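Local coordinates for protein hemin degrading factor (PDB 4MF9) that binds heme, takes part in heme trafficking and probably degrades heme, at residues R310-W323 with P345-A359. Sequence-based numbering, arbitrary orientation.
Sequences RVRKPSTDGIVTSW and PERDDWRELAESFKA. With HEM (protoporphyrin IX containing Fe), chain C.
Strand 320-323 and helix 348-355 approach to 8.7 Å between axes and cross at 46°, while strand 310-313, antiparallel to its hairpin partner, lies farther from the helix. Thr321 meets the lead-in to the helix: its N donates to Glu346 OE1 at 2.8 Å and its OG1 to Glu346 OE2, on the syn lone pair, at 2.7 Å. With OG1 anti to the carbonyl carbon (chi1 -49°), the hydroxyl faces Glu346 and CG2 packs on Ala354 CB. Arg351 grips the same OE2 side-on with NE and NH2, from the anti side, giving this oxygen three donors and fixing the carboxylate. Trp350 NE1 reaches Thr321 O from above the carbonyl plane, 2.9 Å away, and Ala354 CB lies over one face of its indole, near the rim. The C-terminal helix of this HemS/ChuX domain thus packs on the hairpin of strands 307-313 and 320-326, in one of two large antiparallel sheets; Lys313 and Val320, on the same hairpin, belong to the heme pocket. One turn beyond Trp350, Ala354 O accepts from Trp323 NE1 and, at 2.8 Å, from Arg310 NH1. Arg310 also clasps Phe357 O end-on with NH1 and NH2. The Glu355 carboxylate, nearly coplanar with the Arg312 guanidinium, takes NE on OE2 and NH2 on OE1 (2.6 Å); its OE1 lies over a face of the Arg310 guanidinium, a purely electrostatic contact. Glu241 pairs with both arginines. Trp323 and Phe357 form an offset edge-to-face pair, the indole giving the edge, planes at 80°.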
ATOM      1  N   ARG A 310      18.337   7.914   0.484  1.00  8.70           N
ATOM      2  CA  ARG A 310      17.959   9.188   1.001  1.00  9.82           C
ATOM      3  C   ARG A 310      17.709  10.135  -0.200  1.00  9.31           C
ATOM      4  O   ARG A 310      18.529  10.264  -1.014  1.00  9.55           O
ATOM      5  CB  ARG A 310      19.015   9.789   1.917  1.00  6.45           C
ATOM      6  CG  ARG A 310      18.833  11.218   2.316  1.00 12.67           C
ATOM      7  CD  ARG A 310      19.774  11.688   3.453  1.00 14.92           C
ATOM      8  NE  ARG A 310      21.153  11.292   3.243  1.00 13.34           N
ATOM      9  CZ  ARG A 310      21.921  10.683   4.133  1.00 20.22           C
ATOM     10  NH1 ARG A 310      21.463  10.384   5.339  1.00 16.95           N
ATOM     11  NH2 ARG A 310      23.160  10.403   3.830  1.00 17.67           N
ATOM     12  N   VAL A 311      16.570  10.784  -0.242  1.00 10.90           N
ATOM     13  CA  VAL A 311      16.230  11.597  -1.417  1.00  8.49           C
ATOM     14  C   VAL A 311      15.818  12.991  -0.981  1.00 11.81           C
ATOM     15  O   VAL A 311      15.108  13.136   0.019  1.00 11.86           O
ATOM     16  CB  VAL A 311      15.062  10.967  -2.207  1.00 10.70           C
ATOM     17  CG1 VAL A 311      14.769  11.761  -3.499  1.00  9.86           C
ATOM     18  CG2 VAL A 311      15.365   9.515  -2.541  1.00  8.87           C
ATOM     19  N   ARG A 312      16.247  14.002  -1.724  1.00  8.32           N
ATOM     20  CA  ARG A 312      15.894  15.361  -1.461  1.00  7.08           C
ATOM     21  C   ARG A 312      15.282  16.005  -2.719  1.00 11.51           C
ATOM     22  O   ARG A 312      15.882  16.000  -3.759  1.00 10.61           O
ATOM     23  CB  ARG A 312      17.055  16.194  -0.905  1.00  8.49           C
ATOM     24  CG  ARG A 312      18.064  15.480  -0.035  1.00  9.83           C
ATOM     25  CD  ARG A 312      19.224  16.384   0.377  1.00 15.46           C
ATOM     26  NE  ARG A 312      20.090  15.717   1.294  1.00 17.37           N
ATOM     27  CZ  ARG A 312      21.098  14.963   0.938  1.00 16.72           C
ATOM     28  NH1 ARG A 312      21.394  14.818  -0.322  1.00 14.90           N
ATOM     29  NH2 ARG A 312      21.793  14.346   1.858  1.00 19.13           N
ATOM     30  N   LYS A 313      14.096  16.529  -2.592  1.00 10.76           N
ATOM     31  CA  LYS A 313      13.400  17.147  -3.690  1.00 13.39           C
ATOM     32  C   LYS A 313      12.990  18.596  -3.344  1.00 14.03           C
ATOM     33  O   LYS A 313      12.428  18.836  -2.340  1.00 13.32           O
ATOM     34  CB  LYS A 313      12.158  16.335  -4.078  1.00 15.38           C
ATOM     35  CG  LYS A 313      12.301  14.843  -4.166  1.00 18.09           C
ATOM     36  CD  LYS A 313      11.097  14.175  -4.813  1.00 20.30           C
ATOM     37  CE  LYS A 313      10.274  13.430  -3.780  1.00 23.42           C
ATOM     38  NZ  LYS A 313      10.718  12.063  -3.461  1.00 22.17           N
ATOM     39  N   PRO A 314      13.308  19.543  -4.205  1.00 13.31           N
ATOM     40  CA  PRO A 314      12.875  20.918  -4.028  1.00 16.94           C
ATOM     41  C   PRO A 314      11.360  20.984  -4.200  1.00 18.91           C
ATOM     42  O   PRO A 314      10.810  20.144  -4.807  1.00 15.33           O
ATOM     43  CB  PRO A 314      13.513  21.673  -5.191  1.00 15.96           C
ATOM     44  CG  PRO A 314      14.262  20.732  -5.941  1.00 17.39           C
ATOM     45  CD  PRO A 314      13.986  19.357  -5.479  1.00 12.61           C
ATOM     46  N   SER A 315      10.756  22.006  -3.633  1.00 24.92           N
ATOM     47  CA  SER A 315       9.327  22.224  -3.797  1.00 27.04           C
ATOM     48  C   SER A 315       9.028  23.653  -3.365  1.00 29.60           C
ATOM     49  O   SER A 315       9.888  24.317  -2.779  1.00 25.30           O
ATOM     50  CB  SER A 315       8.522  21.237  -2.944  1.00 23.92           C
ATOM     51  OG  SER A 315       8.534  21.605  -1.576  1.00 25.24           O
ATOM     52  N   THR A 316       7.808  24.100  -3.595  1.00 32.76           N
ATOM     53  CA  THR A 316       7.370  25.429  -3.223  1.00 32.17           C
ATOM     54  C   THR A 316       7.469  25.645  -1.742  1.00 34.48           C
ATOM     55  O   THR A 316       7.634  26.732  -1.316  1.00 35.24           O
ATOM     56  CB  THR A 316       5.933  25.726  -3.682  1.00 34.71           C
ATOM     57  OG1 THR A 316       5.080  24.680  -3.231  1.00 42.66           O
ATOM     58  CG2 THR A 316       5.867  25.756  -5.122  1.00 30.90           C
ATOM     59  N   ASP A 317       7.318  24.587  -0.948  1.00 37.97           N
ATOM     60  CA  ASP A 317       7.442  24.687   0.502  1.00 31.14           C
ATOM     61  C   ASP A 317       8.877  24.412   0.933  1.00 28.95           C
ATOM     62  O   ASP A 317       9.170  24.302   2.127  1.00 32.01           O
ATOM     63  CB  ASP A 317       6.486  23.717   1.200  1.00 35.08           C
ATOM     64  CG  ASP A 317       5.106  23.701   0.568  1.00 41.55           C
ATOM     65  OD1 ASP A 317       4.484  22.614   0.517  1.00 39.29           O
ATOM     66  OD2 ASP A 317       4.646  24.777   0.116  1.00 41.48           O
ATOM     67  N   GLY A 318       9.772  24.297  -0.045  1.00 29.48           N
ATOM     68  CA  GLY A 318      11.185  24.066   0.232  1.00 22.51           C
ATOM     69  C   GLY A 318      11.619  22.613   0.064  1.00 26.11           C
ATOM     70  O   GLY A 318      10.858  21.780  -0.423  1.00 22.31           O
ATOM     71  N   ILE A 319      12.838  22.293   0.428  1.00 21.46           N
ATOM     72  CA  ILE A 319      13.304  20.948   0.299  1.00 21.13           C
ATOM     73  C   ILE A 319      12.541  19.899   1.130  1.00 16.34           C
ATOM     74  O   ILE A 319      12.322  20.089   2.245  1.00 14.87           O
ATOM     75  CB  ILE A 319      14.775  20.897   0.637  1.00 18.99           C
ATOM     76  CG1 ILE A 319      15.505  21.903  -0.267  1.00 22.60           C
ATOM     77  CG2 ILE A 319      15.304  19.491   0.602  1.00 14.61           C
ATOM     78  CD1 ILE A 319      16.192  21.348  -1.461  1.00 20.88           C
ATOM     79  N   VAL A 320      12.229  18.785   0.504  1.00 15.92           N
ATOM     80  CA  VAL A 320      11.591  17.671   1.206  1.00 14.82           C
ATOM     81  C   VAL A 320      12.514  16.469   1.187  1.00 11.20           C
ATOM     82  O   VAL A 320      12.916  16.003   0.123  1.00 13.57           O
ATOM     83  CB  VAL A 320      10.230  17.260   0.572  1.00 16.15           C
ATOM     84  CG1 VAL A 320       9.668  15.994   1.282  1.00 12.55           C
ATOM     85  CG2 VAL A 320       9.234  18.390   0.658  1.00 15.68           C
ATOM     86  N   THR A 321      12.834  15.959   2.368  1.00 11.61           N
ATOM     87  CA  THR A 321      13.712  14.807   2.486  1.00 11.47           C
ATOM     88  C   THR A 321      12.909  13.548   2.799  1.00 11.69           C
ATOM     89  O   THR A 321      12.017  13.572   3.639  1.00 12.22           O
ATOM     90  CB  THR A 321      14.735  15.026   3.606  1.00 12.37           C
ATOM     91  OG1 THR A 321      15.334  16.322   3.445  1.00 14.01           O
ATOM     92  CG2 THR A 321      15.815  13.957   3.553  1.00 11.01           C
ATOM     93  N   SER A 322      13.237  12.451   2.125  1.00 12.66           N
ATOM     94  CA  SER A 322      12.550  11.181   2.331  1.00 12.15           C
ATOM     95  C   SER A 322      13.568  10.064   2.249  1.00 11.86           C
ATOM     96  O   SER A 322      14.663  10.266   1.722  1.00 10.90           O
ATOM     97  CB  SER A 322      11.491  10.971   1.251  1.00 10.33           C
ATOM     98  OG  SER A 322      12.096  10.928  -0.030  1.00  9.97           O
ATOM     99  N   TRP A 323      13.212   8.897   2.787  1.00 10.46           N
ATOM    100  CA  TRP A 323      13.953   7.663   2.552  1.00  8.97           C
ATOM    101  C   TRP A 323      13.046   6.751   1.736  1.00 10.42           C
ATOM    102  O   TRP A 323      11.851   6.644   2.025  1.00  9.73           O
ATOM    103  CB  TRP A 323      14.302   6.971   3.872  1.00 11.18           C
ATOM    104  CG  TRP A 323      15.468   7.589   4.596  1.00 12.60           C
ATOM    105  CD1 TRP A 323      15.908   8.884   4.508  1.00 13.44           C
ATOM    106  CD2 TRP A 323      16.352   6.925   5.503  1.00 13.52           C
ATOM    107  NE1 TRP A 323      17.006   9.065   5.326  1.00 14.45           N
ATOM    108  CE2 TRP A 323      17.294   7.877   5.947  1.00 12.76           C
ATOM    109  CE3 TRP A 323      16.423   5.619   6.001  1.00 14.03           C
ATOM    110  CZ2 TRP A 323      18.303   7.560   6.849  1.00 16.81           C
ATOM    111  CZ3 TRP A 323      17.429   5.307   6.899  1.00 15.85           C
ATOM    112  CH2 TRP A 323      18.357   6.276   7.315  1.00 14.06           C
ATOM    113  N   PRO A 345       7.124  23.894   5.738  1.00 38.57           N
ATOM    114  CA  PRO A 345       8.385  23.260   5.392  1.00 38.02           C
ATOM    115  C   PRO A 345       8.558  22.032   6.262  1.00 34.47           C
ATOM    116  O   PRO A 345       7.859  21.938   7.244  1.00 35.55           O
ATOM    117  CB  PRO A 345       9.394  24.315   5.803  1.00 33.86           C
ATOM    118  CG  PRO A 345       8.747  24.984   6.925  1.00 33.80           C
ATOM    119  CD  PRO A 345       7.341  25.119   6.506  1.00 33.52           C
ATOM    120  N   GLU A 346       9.470  21.140   5.963  1.00 30.67           N
ATOM    121  CA  GLU A 346       9.641  19.979   6.784  1.00 27.47           C
ATOM    122  C   GLU A 346      10.260  20.390   8.093  1.00 30.65           C
ATOM    123  O   GLU A 346      10.794  21.454   8.190  1.00 33.06           O
ATOM    124  CB  GLU A 346      10.409  18.858   6.058  1.00 25.85           C
ATOM    125  CG  GLU A 346      11.928  18.994   5.975  1.00 24.31           C
ATOM    126  CD  GLU A 346      12.605  17.913   5.157  1.00 23.53           C
ATOM    127  OE1 GLU A 346      11.983  16.929   4.827  1.00 13.87           O
ATOM    128  OE2 GLU A 346      13.777  18.066   4.816  1.00 20.86           O
ATOM    129  N   ARG A 347      10.145  19.559   9.109  1.00 24.43           N
ATOM    130  CA  ARG A 347      10.641  19.883  10.426  1.00 27.21           C
ATOM    131  C   ARG A 347      12.125  19.593  10.563  1.00 28.27           C
ATOM    132  O   ARG A 347      12.620  18.727   9.926  1.00 25.90           O
ATOM    133  CB  ARG A 347       9.819  19.209  11.519  1.00 25.94           C
ATOM    134  CG  ARG A 347       8.352  19.213  11.212  1.00 30.82           C
ATOM    135  CD  ARG A 347       7.434  18.729  12.292  1.00 31.64           C
ATOM    136  NE  ARG A 347       8.034  17.943  13.347  1.00 32.57           N
ATOM    137  CZ  ARG A 347       7.565  17.892  14.580  1.00 30.57           C
ATOM    138  NH1 ARG A 347       6.452  18.515  14.910  1.00 39.18           N
ATOM    139  NH2 ARG A 347       8.192  17.202  15.464  1.00 29.87           N
ATOM    140  N   ASP A 348      12.826  20.352  11.369  1.00 25.81           N
ATOM    141  CA  ASP A 348      14.245  20.187  11.510  1.00 23.78           C
ATOM    142  C   ASP A 348      14.611  18.860  12.114  1.00 26.61           C
ATOM    143  O   ASP A 348      15.574  18.292  11.758  1.00 25.54           O
ATOM    144  CB  ASP A 348      14.846  21.336  12.352  1.00 22.67           C
ATOM    145  CG  ASP A 348      14.495  22.725  11.833  1.00 35.16           C
ATOM    146  OD1 ASP A 348      14.384  23.689  12.594  1.00 42.56           O
ATOM    147  OD2 ASP A 348      14.325  22.897  10.656  1.00 39.70           O
ATOM    148  N   ASP A 349      13.815  18.381  13.031  1.00 25.44           N
ATOM    149  CA  ASP A 349      14.116  17.150  13.700  1.00 29.63           C
ATOM    150  C   ASP A 349      14.101  15.977  12.727  1.00 24.61           C
ATOM    151  O   ASP A 349      14.928  15.112  12.753  1.00 23.03           O
ATOM    152  CB  ASP A 349      13.258  16.944  15.002  1.00 32.47           C
ATOM    153  CG  ASP A 349      11.754  16.904  14.751  1.00 33.23           C
ATOM    154  OD1 ASP A 349      10.974  16.988  15.719  1.00 32.79           O
ATOM    155  OD2 ASP A 349      11.348  16.828  13.598  1.00 30.70           O
ATOM    156  N   TRP A 350      13.160  16.018  11.823  1.00 23.79           N
ATOM    157  CA  TRP A 350      13.109  15.003  10.780  1.00 23.39           C
ATOM    158  C   TRP A 350      14.346  15.067   9.885  1.00 20.11           C
ATOM    159  O   TRP A 350      15.038  14.058   9.696  1.00 19.43           O
ATOM    160  CB  TRP A 350      11.847  15.122   9.924  1.00 17.31           C
ATOM    161  CG  TRP A 350      11.981  14.331   8.652  1.00 16.89           C
ATOM    162  CD1 TRP A 350      12.094  14.819   7.374  1.00 18.00           C
ATOM    163  CD2 TRP A 350      12.063  12.906   8.545  1.00 16.57           C
ATOM    164  NE1 TRP A 350      12.224  13.776   6.482  1.00 16.65           N
ATOM    165  CE2 TRP A 350      12.205  12.594   7.179  1.00 16.99           C
ATOM    166  CE3 TRP A 350      12.019  11.864   9.473  1.00 16.60           C
ATOM    167  CZ2 TRP A 350      12.306  11.280   6.728  1.00 16.34           C
ATOM    168  CZ3 TRP A 350      12.120  10.576   9.025  1.00 14.08           C
ATOM    169  CH2 TRP A 350      12.263  10.290   7.669  1.00 14.39           C
ATOM    170  N   ARG A 351      14.662  16.259   9.416  1.00 18.79           N
ATOM    171  CA  ARG A 351      15.736  16.412   8.485  1.00 19.77           C
ATOM    172  C   ARG A 351      17.030  16.007   9.114  1.00 15.99           C
ATOM    173  O   ARG A 351      17.773  15.375   8.533  1.00 15.32           O
ATOM    174  CB  ARG A 351      15.759  17.815   7.889  1.00 23.28           C
ATOM    175  CG  ARG A 351      17.007  18.101   7.069  1.00 22.33           C
ATOM    176  CD  ARG A 351      17.041  19.482   6.422  1.00 21.76           C
ATOM    177  NE  ARG A 351      15.925  19.781   5.571  1.00 22.80           N
ATOM    178  CZ  ARG A 351      15.709  20.904   4.919  1.00 26.68           C
ATOM    179  NH1 ARG A 351      16.568  21.900   4.959  1.00 22.09           N
ATOM    180  NH2 ARG A 351      14.623  21.020   4.210  1.00 22.69           N
ATOM    181  N   GLU A 352      17.235  16.350  10.357  1.00 21.13           N
ATOM    182  CA  GLU A 352      18.391  15.942  11.074  1.00 20.67           C
ATOM    183  C   GLU A 352      18.496  14.428  11.207  1.00 20.85           C
ATOM    184  O   GLU A 352      19.520  13.894  10.999  1.00 20.19           O
ATOM    185  CB  GLU A 352      18.430  16.604  12.442  1.00 27.81           C
ATOM    186  CG  GLU A 352      19.522  16.039  13.324  1.00 27.67           C
ATOM    187  CD  GLU A 352      19.517  16.593  14.716  1.00 37.88           C
ATOM    188  OE1 GLU A 352      20.586  16.679  15.292  1.00 39.28           O
ATOM    189  OE2 GLU A 352      18.442  16.931  15.231  1.00 43.93           O
ATOM    190  N   LEU A 353      17.415  13.771  11.550  1.00 17.82           N
ATOM    191  CA  LEU A 353      17.471  12.335  11.582  1.00 16.84           C
ATOM    192  C   LEU A 353      17.695  11.680  10.237  1.00 16.39           C
ATOM    193  O   LEU A 353      18.516  10.835  10.105  1.00 18.67           O
ATOM    194  CB  LEU A 353      16.233  11.785  12.228  1.00 20.71           C
ATOM    195  CG  LEU A 353      16.072  10.269  12.365  1.00 20.67           C
ATOM    196  CD1 LEU A 353      17.240   9.626  13.040  1.00 21.05           C
ATOM    197  CD2 LEU A 353      14.810   9.951  13.107  1.00 20.83           C
ATOM    198  N   ALA A 354      16.990  12.147   9.238  1.00 14.67           N
ATOM    199  CA  ALA A 354      17.125  11.654   7.865  1.00 13.31           C
ATOM    200  C   ALA A 354      18.556  11.811   7.327  1.00 16.07           C
ATOM    201  O   ALA A 354      19.019  10.997   6.528  1.00 15.77           O
ATOM    202  CB  ALA A 354      16.149  12.377   6.962  1.00 17.93           C
ATOM    203  N   GLU A 355      19.225  12.860   7.708  1.00 16.93           N
ATOM    204  CA  GLU A 355      20.611  13.065   7.270  1.00 16.45           C
ATOM    205  C   GLU A 355      21.669  12.488   8.199  1.00 17.95           C
ATOM    206  O   GLU A 355      22.776  12.438   7.859  1.00 18.98           O
ATOM    207  CB  GLU A 355      20.922  14.529   7.037  1.00 21.29           C
ATOM    208  CG  GLU A 355      20.019  15.349   6.146  1.00 18.30           C
ATOM    209  CD  GLU A 355      20.492  15.387   4.710  1.00 23.47           C
ATOM    210  OE1 GLU A 355      21.362  14.601   4.371  1.00 24.78           O
ATOM    211  OE2 GLU A 355      20.053  16.228   3.966  1.00 20.70           O
ATOM    212  N   SER A 356      21.287  12.044   9.376  1.00 17.98           N
ATOM    213  CA  SER A 356      22.268  11.572  10.357  1.00 19.29           C
ATOM    214  C   SER A 356      22.986  10.306   9.906  1.00 18.97           C
ATOM    215  O   SER A 356      24.079  10.000  10.387  1.00 20.51           O
ATOM    216  CB  SER A 356      21.618  11.353  11.725  1.00 20.57           C
ATOM    217  OG  SER A 356      20.760  10.225  11.714  1.00 19.40           O
ATOM    218  N   PHE A 357      22.392   9.578   8.964  1.00 17.97           N
ATOM    219  CA  PHE A 357      22.951   8.288   8.565  1.00 20.33           C
ATOM    220  C   PHE A 357      23.935   8.424   7.409  1.00 21.85           C
ATOM    221  O   PHE A 357      23.709   9.189   6.469  1.00 19.19           O
ATOM    222  CB  PHE A 357      21.835   7.271   8.267  1.00 20.04           C
ATOM    223  CG  PHE A 357      21.109   6.802   9.498  1.00 15.22           C
ATOM    224  CD1 PHE A 357      21.491   5.634  10.137  1.00 21.53           C
ATOM    225  CD2 PHE A 357      20.064   7.541  10.030  1.00 17.25           C
ATOM    226  CE1 PHE A 357      20.836   5.206  11.281  1.00 19.26           C
ATOM    227  CE2 PHE A 357      19.401   7.117  11.175  1.00 19.07           C
ATOM    228  CZ  PHE A 357      19.788   5.951  11.798  1.00 17.81           C
ATOM    229  N   LYS A 358      25.037   7.691   7.474  1.00 20.56           N
ATOM    230  CA  LYS A 358      26.081   7.811   6.510  1.00 25.50           C
ATOM    231  C   LYS A 358      25.790   7.144   5.164  1.00 25.25           C
ATOM    232  O   LYS A 358      25.467   6.031   5.110  1.00 22.73           O
ATOM    233  CB  LYS A 358      27.419   7.338   7.110  1.00 28.62           C
ATOM    234  CG  LYS A 358      27.715   7.936   8.475  1.00 33.96           C
ATOM    235  CD  LYS A 358      29.204   8.166   8.745  1.00 37.17           C
ATOM    236  CE  LYS A 358      29.518   8.604  10.173  1.00 43.28           C
ATOM    237  NZ  LYS A 358      28.391   9.297  10.824  1.00 45.55           N
ATOM    238  N   ALA A 359      26.025   7.846   4.079  1.00 26.33           N
ATOM    239  CA  ALA A 359      25.817   7.291   2.745  1.00 24.35           C
ATOM    240  C   ALA A 359      26.844   6.208   2.436  1.00 30.40           C
ATOM    241  O   ALA A 359      27.931   6.187   3.018  1.00 30.88           O
ATOM    242  CB  ALA A 359      25.903   8.402   1.703  1.00 21.90           C
TER
HETATM  243  CHA HEM C 400       3.336  13.008  -0.672  1.00 28.73           C
HETATM  244  CHB HEM C 400      -0.069  15.383   1.606  1.00 33.91           C
HETATM  245  CHC HEM C 400      -3.068  14.474  -2.042  1.00 26.79           C
HETATM  246  CHD HEM C 400       0.025  11.181  -3.626  1.00 28.76           C
HETATM  247  C1A HEM C 400       2.684  13.808   0.222  1.00 31.87           C
HETATM  248  C2A HEM C 400       3.279  14.462   1.338  1.00 27.98           C
HETATM  249  C3A HEM C 400       2.331  15.134   1.947  1.00 29.10           C
HETATM  250  C4A HEM C 400       1.149  14.865   1.256  1.00 31.92           C
HETATM  251  CMA HEM C 400       2.509  15.959   3.190  1.00 32.10           C
HETATM  252  CAA HEM C 400       4.706  14.463   1.760  1.00 27.87           C
HETATM  253  CBA HEM C 400       5.351  15.842   2.052  1.00 24.17           C
HETATM  254  CGA HEM C 400       5.548  16.522   0.746  1.00 30.83           C
HETATM  255  O1A HEM C 400       5.245  17.701   0.588  1.00 29.43           O
HETATM  256  O2A HEM C 400       6.009  15.865  -0.149  1.00 33.39           O
HETATM  257  C1B HEM C 400      -1.155  15.320   0.743  1.00 36.28           C
HETATM  258  C2B HEM C 400      -2.329  16.010   1.077  1.00 34.96           C
HETATM  259  C3B HEM C 400      -3.201  15.798   0.081  1.00 36.84           C
HETATM  260  C4B HEM C 400      -2.505  14.924  -0.889  1.00 31.96           C
HETATM  261  CMB HEM C 400      -2.537  16.858   2.296  1.00 33.21           C
HETATM  262  CAB HEM C 400      -4.569  16.397   0.072  1.00 33.97           C
HETATM  263  CBB HEM C 400      -5.618  15.882  -0.493  1.00 34.67           C
HETATM  264  C1C HEM C 400      -2.513  13.520  -2.810  1.00 26.74           C
HETATM  265  C2C HEM C 400      -3.061  13.020  -3.974  1.00 29.46           C
HETATM  266  C3C HEM C 400      -2.194  12.082  -4.444  1.00 31.94           C
HETATM  267  C4C HEM C 400      -1.089  11.993  -3.550  1.00 29.13           C
HETATM  268  CMC HEM C 400      -4.349  13.452  -4.604  1.00 30.96           C
HETATM  269  CAC HEM C 400      -2.384  11.300  -5.642  1.00 32.03           C
HETATM  270  CBC HEM C 400      -1.568  10.305  -5.826  1.00 32.67           C
HETATM  271  C1D HEM C 400       1.231  11.421  -2.953  1.00 32.53           C
HETATM  272  C2D HEM C 400       2.516  10.708  -3.227  1.00 30.74           C
HETATM  273  C3D HEM C 400       3.415  11.246  -2.406  1.00 28.52           C
HETATM  274  C4D HEM C 400       2.692  12.262  -1.635  1.00 30.18           C
HETATM  275  CMD HEM C 400       2.822   9.606  -4.217  1.00 26.64           C
HETATM  276  CAD HEM C 400       4.866  10.855  -2.300  1.00 28.99           C
HETATM  277  CBD HEM C 400       5.714  11.909  -3.012  1.00 26.92           C
HETATM  278  CGD HEM C 400       7.140  11.605  -3.358  1.00 29.60           C
HETATM  279  O1D HEM C 400       7.948  12.438  -3.007  1.00 24.87           O
HETATM  280  O2D HEM C 400       7.505  10.622  -3.984  1.00 25.82           O
HETATM  281  NA  HEM C 400       1.364  14.061   0.193  1.00 29.91           N
HETATM  282  NB  HEM C 400      -1.276  14.687  -0.434  1.00 33.17           N
HETATM  283  NC  HEM C 400      -1.353  12.898  -2.600  1.00 30.13           N
HETATM  284  ND  HEM C 400       1.406  12.319  -1.996  1.00 30.08           N
HETATM  285 FE   HEM C 400       0.143  13.462  -1.304  1.00 33.94          FE
HETATM  286  O   HOH W   1      17.846  17.487   3.454  1.00 17.81           O